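Local coordinates for alkylhalidase CmlS (Streptomyces venezuelae, PDB 3I3L), which acts as a flavin-dependent halogenase in chloramphenicol biosynthesis and carries FAD joined covalently to an aspartate side chain, at residues 177-182 and 307-312; 194-199 and 300-305; 336-341 and 357-362. All blocks are in the same frame, centred on the assembly; numbering follows the deposited sequence.

Contact 1: 177-182 and 307-312; sequences SDFVID and ADRFFL
The ring of F179 lies against the backbone of R309, and the side chain of R309 in turn reaches back past F179 to the carbonyl of D178. With CG anti to its own carbonyl carbon (chi1 -69°), F179 brings CD1 to 3.5 Å from R309 O, while the same CD1 comes to the edge of the F311 ring, near its plane. R309 runs extended from CG to NE, its methylenes passing D178 O closely before NH1 closes a nearly straight hydrogen bond to that oxygen at 3.1 Å (N-H...O angle 166°). The oxygen sits in the guanidinium plane, and NE is held by P159 O, so two backbone carbonyls fix the rotation of the flat group. D178 OD2 is taken by the backbone N of K25.

Beyond this end the segments form a parallel ladder. V180 N donates to R309 O at 2.9 Å, F311 N to V180 O at 3.1 Å, and D182 N to F311 O at 2.8 Å. On the V180 and D182 side, V180 CG1 slants across F310 CB at 3.6 Å, and D182 CB meets L312 CD2 at 3.7 Å. The two strands belong to the Rossmann-type sheet of the FAD-binding domain: strand 25-29 flanks 179-182 on its other edge, helix 189-194 covers V180, D182, F310 and L312, and helix 327-347 packs on F179, I181 and F311.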
# COMPACT_ATOMS: atom_id res chain seq x y z
N SER A 177 -6.59 -22.92 19.34
CA SER A 177 -7.26 -21.62 19.36
C SER A 177 -8.44 -21.63 18.39
O SER A 177 -8.58 -22.57 17.59
CB SER A 177 -6.24 -20.51 19.04
OG SER A 177 -5.78 -20.63 17.67
N ASP A 178 -9.32 -20.64 18.50
CA ASP A 178 -10.44 -20.50 17.62
C ASP A 178 -10.02 -20.00 16.21
O ASP A 178 -10.58 -20.45 15.18
CB ASP A 178 -11.43 -19.51 18.19
CG ASP A 178 -12.01 -19.96 19.53
OD1 ASP A 178 -12.43 -21.13 19.57
OD2 ASP A 178 -12.02 -19.15 20.49
N PHE A 179 -9.10 -19.03 16.20
CA PHE A 179 -8.58 -18.50 14.93
C PHE A 179 -7.08 -18.42 14.97
O PHE A 179 -6.46 -18.44 16.08
CB PHE A 179 -9.16 -17.13 14.59
CG PHE A 179 -10.60 -17.18 14.24
CD1 PHE A 179 -11.01 -17.31 12.93
CD2 PHE A 179 -11.57 -17.01 15.23
CE1 PHE A 179 -12.37 -17.34 12.59
CE2 PHE A 179 -12.96 -17.06 14.90
CZ PHE A 179 -13.35 -17.19 13.59
N VAL A 180 -6.48 -18.39 13.77
CA VAL A 180 -5.08 -18.10 13.64
C VAL A 180 -4.86 -16.99 12.62
O VAL A 180 -5.53 -16.95 11.59
CB VAL A 180 -4.25 -19.36 13.27
CG1 VAL A 180 -4.70 -20.00 11.95
CG2 VAL A 180 -2.73 -18.99 13.24
N ILE A 181 -3.94 -16.08 12.92
CA ILE A 181 -3.50 -15.11 11.93
C ILE A 181 -2.05 -15.45 11.58
O ILE A 181 -1.17 -15.45 12.47
CB ILE A 181 -3.55 -13.64 12.44
CG1 ILE A 181 -5.00 -13.14 12.50
CG2 ILE A 181 -2.66 -12.71 11.53
CD1 ILE A 181 -5.10 -11.86 13.23
N ASP A 182 -1.77 -15.70 10.30
CA ASP A 182 -0.35 -15.79 9.89
C ASP A 182 0.18 -14.39 9.55
O ASP A 182 -0.20 -13.79 8.55
CB ASP A 182 -0.16 -16.72 8.71
CG ASP A 182 1.32 -16.97 8.37
OD1 ASP A 182 2.22 -16.32 8.98
OD2 ASP A 182 1.57 -17.79 7.44
N ALA A 307 -9.63 -18.00 4.84
CA ALA A 307 -10.74 -18.93 4.71
C ALA A 307 -10.92 -19.58 6.10
O ALA A 307 -9.98 -19.59 6.88
CB ALA A 307 -10.41 -20.04 3.69
N ASP A 308 -12.08 -20.13 6.35
CA ASP A 308 -12.28 -20.95 7.54
C ASP A 308 -11.83 -20.25 8.85
O ASP A 308 -12.36 -19.21 9.23
CB ASP A 308 -11.55 -22.28 7.32
CG ASP A 308 -12.05 -23.04 6.08
OD1 ASP A 308 -13.26 -22.98 5.78
OD2 ASP A 308 -11.22 -23.71 5.41
N ARG A 309 -10.79 -20.80 9.50
CA ARG A 309 -10.33 -20.16 10.73
C ARG A 309 -8.98 -19.44 10.65
O ARG A 309 -8.35 -19.21 11.68
CB ARG A 309 -10.30 -21.20 11.87
CG ARG A 309 -11.67 -21.71 12.24
CD ARG A 309 -11.66 -22.88 13.31
NE ARG A 309 -13.05 -23.30 13.60
CZ ARG A 309 -13.86 -22.66 14.46
NH1 ARG A 309 -13.44 -21.60 15.11
NH2 ARG A 309 -15.12 -23.06 14.62
N PHE A 310 -8.49 -19.15 9.44
CA PHE A 310 -7.23 -18.42 9.30
C PHE A 310 -7.34 -17.16 8.42
O PHE A 310 -8.15 -17.11 7.53
CB PHE A 310 -6.13 -19.33 8.76
CG PHE A 310 -6.25 -19.63 7.25
CD1 PHE A 310 -5.63 -18.79 6.30
CD2 PHE A 310 -6.95 -20.74 6.79
CE1 PHE A 310 -5.72 -19.09 4.93
CE2 PHE A 310 -7.03 -21.04 5.44
CZ PHE A 310 -6.42 -20.21 4.51
N PHE A 311 -6.48 -16.20 8.71
CA PHE A 311 -6.26 -15.03 7.92
C PHE A 311 -4.74 -14.90 7.72
O PHE A 311 -3.98 -15.11 8.64
CB PHE A 311 -6.78 -13.76 8.65
CG PHE A 311 -8.29 -13.69 8.75
CD1 PHE A 311 -9.01 -12.88 7.91
CD2 PHE A 311 -8.97 -14.50 9.64
CE1 PHE A 311 -10.36 -12.85 7.91
CE2 PHE A 311 -10.39 -14.44 9.71
CZ PHE A 311 -11.07 -13.64 8.85
N LEU A 312 -4.31 -14.51 6.49
CA LEU A 312 -2.94 -14.10 6.25
C LEU A 312 -2.88 -12.58 6.21
O LEU A 312 -3.73 -11.94 5.55
CB LEU A 312 -2.44 -14.68 4.90
CG LEU A 312 -2.79 -16.14 4.56
CD1 LEU A 312 -2.27 -16.49 3.20
CD2 LEU A 312 -2.25 -17.18 5.64

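Contact 2: 194-199 and 300-305; sequences LGVRQY and YDTEVF
An antiparallel two-strand ladder joins strand 197-200 to the end of strand 287-302, and on one of its faces R197 is laid flat over the ring of Y300. The guanidinium and the phenol planes differ by only 15°, with centres 4.0 Å apart, an off-centre cation-pi stack; R197 CD adds a CH-pi contact at 3.6 Å from the centroid of the Y300 ring. The chain gets there by leaving the strand with CG anti to the backbone N (chi1 -176°) and bending at chi3, which folds the charged end back across the phenol. NH1 is hydrogen-bonded to S186 O and gives a second, weak bond to Y199 OH. The Y199 ring meets Y300 obliquely, its CE1 3.5 Å from Y300 CD2, while Y300 OH is hydrogen-bonded to S186 OG and D315 O. An alanine at Y300 is likely to leave the R197 guanidinium without its stacking surface, freer to turn, and D315 O without this partner.

The backbones are tied by Q198 N to D301 O at 2.9 Å, the reciprocal D301 N to Q198 O at 3.1 Å, and E303 N to V196 O at 2.9 Å. A water donates to both Q198 O and D301 OD1, bridging the hydrogen-bonded pair. Before V196, helix 189-194 ends in a Schellman motif at G195. R197 and Y300 make a diagonal pair, linking the neighbouring non-hydrogen-bonded pairs R197-T302 and Y199-Y300 beside the FAD site, where Y300 neighbours the FAD-binding D315 and shares its strand with D297, the covalent attachment point.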
# COMPACT_ATOMS: atom_id res chain seq x y z
N LEU A 194 -0.15 -24.43 2.40
CA LEU A 194 -1.26 -24.60 1.46
C LEU A 194 -0.83 -24.55 -0.00
O LEU A 194 -1.63 -24.86 -0.88
CB LEU A 194 -2.27 -23.49 1.72
CG LEU A 194 -2.95 -23.61 3.08
CD1 LEU A 194 -3.89 -22.43 3.35
CD2 LEU A 194 -3.72 -24.97 3.10
N GLY A 195 0.39 -24.07 -0.28
CA GLY A 195 0.83 -23.94 -1.66
C GLY A 195 -0.04 -22.99 -2.47
O GLY A 195 -0.30 -23.24 -3.62
N VAL A 196 -0.51 -21.90 -1.87
CA VAL A 196 -1.37 -21.00 -2.59
C VAL A 196 -0.63 -19.69 -2.98
O VAL A 196 -1.25 -18.82 -3.58
CB VAL A 196 -2.64 -20.66 -1.75
CG1 VAL A 196 -3.49 -21.90 -1.58
CG2 VAL A 196 -2.24 -20.07 -0.39
N ARG A 197 0.65 -19.57 -2.65
CA ARG A 197 1.44 -18.42 -3.10
C ARG A 197 1.68 -18.38 -4.64
O ARG A 197 2.07 -19.38 -5.25
CB ARG A 197 2.77 -18.30 -2.33
CG ARG A 197 3.59 -17.02 -2.72
CD ARG A 197 4.69 -16.71 -1.73
NE ARG A 197 4.21 -16.47 -0.37
CZ ARG A 197 5.00 -16.38 0.69
NH1 ARG A 197 6.32 -16.52 0.56
NH2 ARG A 197 4.48 -16.07 1.91
N GLN A 198 1.40 -17.23 -5.25
CA GLN A 198 1.52 -17.05 -6.71
C GLN A 198 2.57 -15.98 -6.97
O GLN A 198 2.29 -14.79 -6.88
CB GLN A 198 0.18 -16.71 -7.38
CG GLN A 198 -0.98 -17.56 -6.81
CD GLN A 198 -2.40 -17.01 -7.14
OE1 GLN A 198 -2.68 -15.79 -7.02
NE2 GLN A 198 -3.29 -17.90 -7.55
N TYR A 199 3.82 -16.41 -7.19
CA TYR A 199 4.88 -15.51 -7.54
C TYR A 199 4.55 -14.76 -8.82
O TYR A 199 3.89 -15.29 -9.69
CB TYR A 199 6.22 -16.22 -7.60
CG TYR A 199 6.77 -16.49 -6.21
CD1 TYR A 199 7.43 -15.48 -5.50
CD2 TYR A 199 6.51 -17.68 -5.58
CE1 TYR A 199 7.91 -15.74 -4.17
CE2 TYR A 199 6.94 -17.96 -4.32
CZ TYR A 199 7.65 -17.03 -3.62
OH TYR A 199 8.06 -17.35 -2.36
N TYR A 300 4.46 -11.31 -5.19
CA TYR A 300 3.56 -12.47 -5.27
C TYR A 300 2.27 -12.11 -4.52
O TYR A 300 2.30 -11.27 -3.60
CB TYR A 300 4.17 -13.68 -4.54
CG TYR A 300 4.61 -13.41 -3.09
CD1 TYR A 300 3.67 -13.38 -2.04
CD2 TYR A 300 5.95 -13.13 -2.78
CE1 TYR A 300 4.07 -13.18 -0.73
CE2 TYR A 300 6.38 -12.90 -1.46
CZ TYR A 300 5.42 -12.92 -0.45
OH TYR A 300 5.84 -12.65 0.81
N ASP A 301 1.15 -12.72 -4.90
CA ASP A 301 -0.00 -12.71 -3.99
C ASP A 301 -0.35 -14.13 -3.63
O ASP A 301 0.55 -15.00 -3.65
CB ASP A 301 -1.21 -11.90 -4.60
CG ASP A 301 -1.67 -12.45 -5.92
OD1 ASP A 301 -0.95 -13.29 -6.53
OD2 ASP A 301 -2.75 -12.03 -6.38
N THR A 302 -1.64 -14.39 -3.30
CA THR A 302 -2.07 -15.75 -2.84
C THR A 302 -3.36 -16.02 -3.55
O THR A 302 -4.11 -15.11 -3.83
CB THR A 302 -2.56 -15.81 -1.37
OG1 THR A 302 -1.98 -14.77 -0.54
CG2 THR A 302 -2.37 -17.09 -0.81
N GLU A 303 -3.65 -17.29 -3.77
CA GLU A 303 -4.96 -17.68 -4.23
C GLU A 303 -5.99 -17.39 -3.13
O GLU A 303 -7.13 -17.07 -3.45
CB GLU A 303 -4.93 -19.18 -4.54
CG GLU A 303 -6.12 -19.71 -5.24
CD GLU A 303 -5.96 -21.19 -5.72
OE1 GLU A 303 -4.94 -21.88 -5.39
OE2 GLU A 303 -6.87 -21.65 -6.47
N VAL A 304 -5.57 -17.51 -1.87
CA VAL A 304 -6.47 -17.41 -0.70
C VAL A 304 -5.88 -16.48 0.37
O VAL A 304 -4.87 -16.78 0.96
CB VAL A 304 -6.77 -18.85 -0.08
CG1 VAL A 304 -7.90 -18.81 1.00
CG2 VAL A 304 -7.24 -19.85 -1.20
N PHE A 305 -6.53 -15.34 0.63
CA PHE A 305 -6.01 -14.43 1.67
C PHE A 305 -6.56 -14.86 3.05
O PHE A 305 -5.94 -14.58 4.05
CB PHE A 305 -6.41 -12.98 1.37
CG PHE A 305 -5.72 -12.39 0.16
CD1 PHE A 305 -4.54 -11.69 0.32
CD2 PHE A 305 -6.20 -12.58 -1.12
CE1 PHE A 305 -3.91 -11.12 -0.81
CE2 PHE A 305 -5.54 -12.03 -2.21
CZ PHE A 305 -4.43 -11.33 -2.07
O HOH W 1 0.63 -13.21 -8.83

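Contact 3: 336-341 and 357-362; sequences VSAAAA and AWYNRT
Y359 sets CE1 of its ring against A338, 3.6 Å from A338 N and 3.8 Å from A338 CB. S337 CB comes to the rim of the same ring, near its plane, at 3.9 Å from CE1 of Y359. With CG anti to the backbone N (chi1 -174°), the ring of Y359 is carried alongside S337 and A338, and its hydroxyl goes on to a hydrogen bond with L312 O. W358 fills the neighbouring position: its CH2 lies 3.8 Å from S337 CB, which approaches the indole obliquely, whereas A341 CB stands at the indole edge, 4.5 Å from CZ3 of W358, a looser touch. S337 CB thus touches both aromatic side chains, and its OG bonds back to Q333 O.

Here helices 327-347 and 352-382 form an antiparallel helical hairpin of the FAD-binding domain, their short segments 168° apart in direction. An axis separation of 10.6 Å fits the pattern of residues, with small side chains on 336-341 and two bulky rings of 357-362 spanning the gap. One face of the indole is met from within its own helix, T362 OG1 lying 3.3 Å above the plane of the W358 ring, offset toward its rim. Farther out, the W358 ring is edge-to-face with H488 and its side chain touches V491, both on strand 483-491, while Y359 is edge-to-face with F311 of strand 310-312.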
# COMPACT_ATOMS: atom_id res chain seq x y z
N VAL A 336 -5.43 -4.79 10.77
CA VAL A 336 -6.65 -4.18 11.30
C VAL A 336 -7.87 -4.83 10.70
O VAL A 336 -8.85 -5.10 11.43
CB VAL A 336 -6.69 -2.66 11.04
CG1 VAL A 336 -8.11 -2.12 11.16
CG2 VAL A 336 -5.75 -1.92 12.03
N SER A 337 -7.83 -5.11 9.40
CA SER A 337 -9.02 -5.74 8.75
C SER A 337 -9.24 -7.16 9.20
O SER A 337 -10.38 -7.63 9.30
CB SER A 337 -8.86 -5.74 7.21
OG SER A 337 -8.81 -4.41 6.76
N ALA A 338 -8.16 -7.89 9.41
CA ALA A 338 -8.29 -9.30 9.80
C ALA A 338 -8.85 -9.37 11.24
O ALA A 338 -9.65 -10.22 11.52
CB ALA A 338 -6.92 -10.04 9.77
N ALA A 339 -8.38 -8.46 12.11
CA ALA A 339 -8.92 -8.30 13.45
C ALA A 339 -10.46 -8.03 13.41
O ALA A 339 -11.24 -8.71 14.08
CB ALA A 339 -8.17 -7.16 14.17
N ALA A 340 -10.88 -7.04 12.63
CA ALA A 340 -12.27 -6.68 12.57
C ALA A 340 -13.05 -7.84 12.01
O ALA A 340 -14.21 -8.08 12.40
CB ALA A 340 -12.45 -5.42 11.71
N ALA A 341 -12.45 -8.55 11.04
CA ALA A 341 -13.12 -9.68 10.40
C ALA A 341 -13.37 -10.81 11.40
O ALA A 341 -14.45 -11.40 11.41
CB ALA A 341 -12.24 -10.22 9.21
N ALA A 357 -15.11 -13.37 2.09
CA ALA A 357 -15.17 -12.86 0.74
C ALA A 357 -14.82 -11.38 0.73
O ALA A 357 -14.16 -10.94 -0.17
CB ALA A 357 -16.56 -13.14 0.07
N TRP A 358 -15.24 -10.63 1.75
CA TRP A 358 -14.85 -9.25 1.85
C TRP A 358 -13.31 -9.10 2.11
O TRP A 358 -12.65 -8.25 1.51
CB TRP A 358 -15.69 -8.48 2.88
CG TRP A 358 -15.09 -7.14 3.21
CD1 TRP A 358 -15.29 -5.96 2.55
CD2 TRP A 358 -14.17 -6.84 4.29
NE1 TRP A 358 -14.60 -4.95 3.15
CE2 TRP A 358 -13.86 -5.46 4.19
CE3 TRP A 358 -13.59 -7.59 5.31
CZ2 TRP A 358 -12.99 -4.83 5.08
CZ3 TRP A 358 -12.71 -6.96 6.18
CH2 TRP A 358 -12.44 -5.60 6.08
N TYR A 359 -12.76 -9.89 3.02
CA TYR A 359 -11.31 -9.78 3.30
C TYR A 359 -10.49 -10.12 2.02
O TYR A 359 -9.55 -9.44 1.71
CB TYR A 359 -10.92 -10.70 4.48
CG TYR A 359 -9.47 -10.54 4.92
CD1 TYR A 359 -9.08 -9.48 5.76
CD2 TYR A 359 -8.49 -11.39 4.44
CE1 TYR A 359 -7.71 -9.31 6.12
CE2 TYR A 359 -7.16 -11.27 4.80
CZ TYR A 359 -6.78 -10.23 5.65
OH TYR A 359 -5.43 -10.10 5.98
N ASN A 360 -10.91 -11.17 1.28
CA ASN A 360 -10.19 -11.60 0.08
C ASN A 360 -10.28 -10.56 -1.05
O ASN A 360 -9.26 -10.19 -1.64
CB ASN A 360 -10.72 -12.95 -0.46
CG ASN A 360 -10.21 -14.12 0.31
OD1 ASN A 360 -9.22 -14.73 -0.09
ND2 ASN A 360 -10.88 -14.46 1.45
N ARG A 361 -11.49 -10.08 -1.32
CA ARG A 361 -11.69 -9.07 -2.35
C ARG A 361 -10.89 -7.80 -2.06
O ARG A 361 -10.21 -7.27 -2.94
CB ARG A 361 -13.16 -8.71 -2.45
CG ARG A 361 -13.43 -7.53 -3.32
CD ARG A 361 -14.95 -7.25 -3.35
NE ARG A 361 -15.30 -6.43 -4.50
CZ ARG A 361 -15.73 -5.18 -4.43
NH1 ARG A 361 -15.84 -4.60 -3.24
NH2 ARG A 361 -16.05 -4.51 -5.56
N THR A 362 -10.95 -7.35 -0.83
CA THR A 362 -10.34 -6.10 -0.47
C THR A 362 -8.84 -6.18 -0.61
O THR A 362 -8.22 -5.24 -1.12
CB THR A 362 -10.78 -5.64 0.99
OG1 THR A 362 -12.13 -5.16 0.92
CG2 THR A 362 -9.99 -4.49 1.45

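In the fold
Followed from the N terminus, the chain lays down strand 179-182, then helix 189-194 and strand 197-200, and after them about a hundred residues of large-sheet strands and three helices. Contact 2 closes that excursion first, when 300-305 returns to 194-199; a few residues later contact 1 closes the wider loop around it, bringing 307-312 beside 177-182. The inner closure therefore sits within the outer one, and F305 O and L312 N join the two at 2.9 Å. Contact 3 follows in series, closing a loop with only 15 residues between its segments on helices 327-347 and 352-382, and N360 OD1 accepts from F305 N. Together they tie the Rossmann-type sheet, the large sheet and the helical pair.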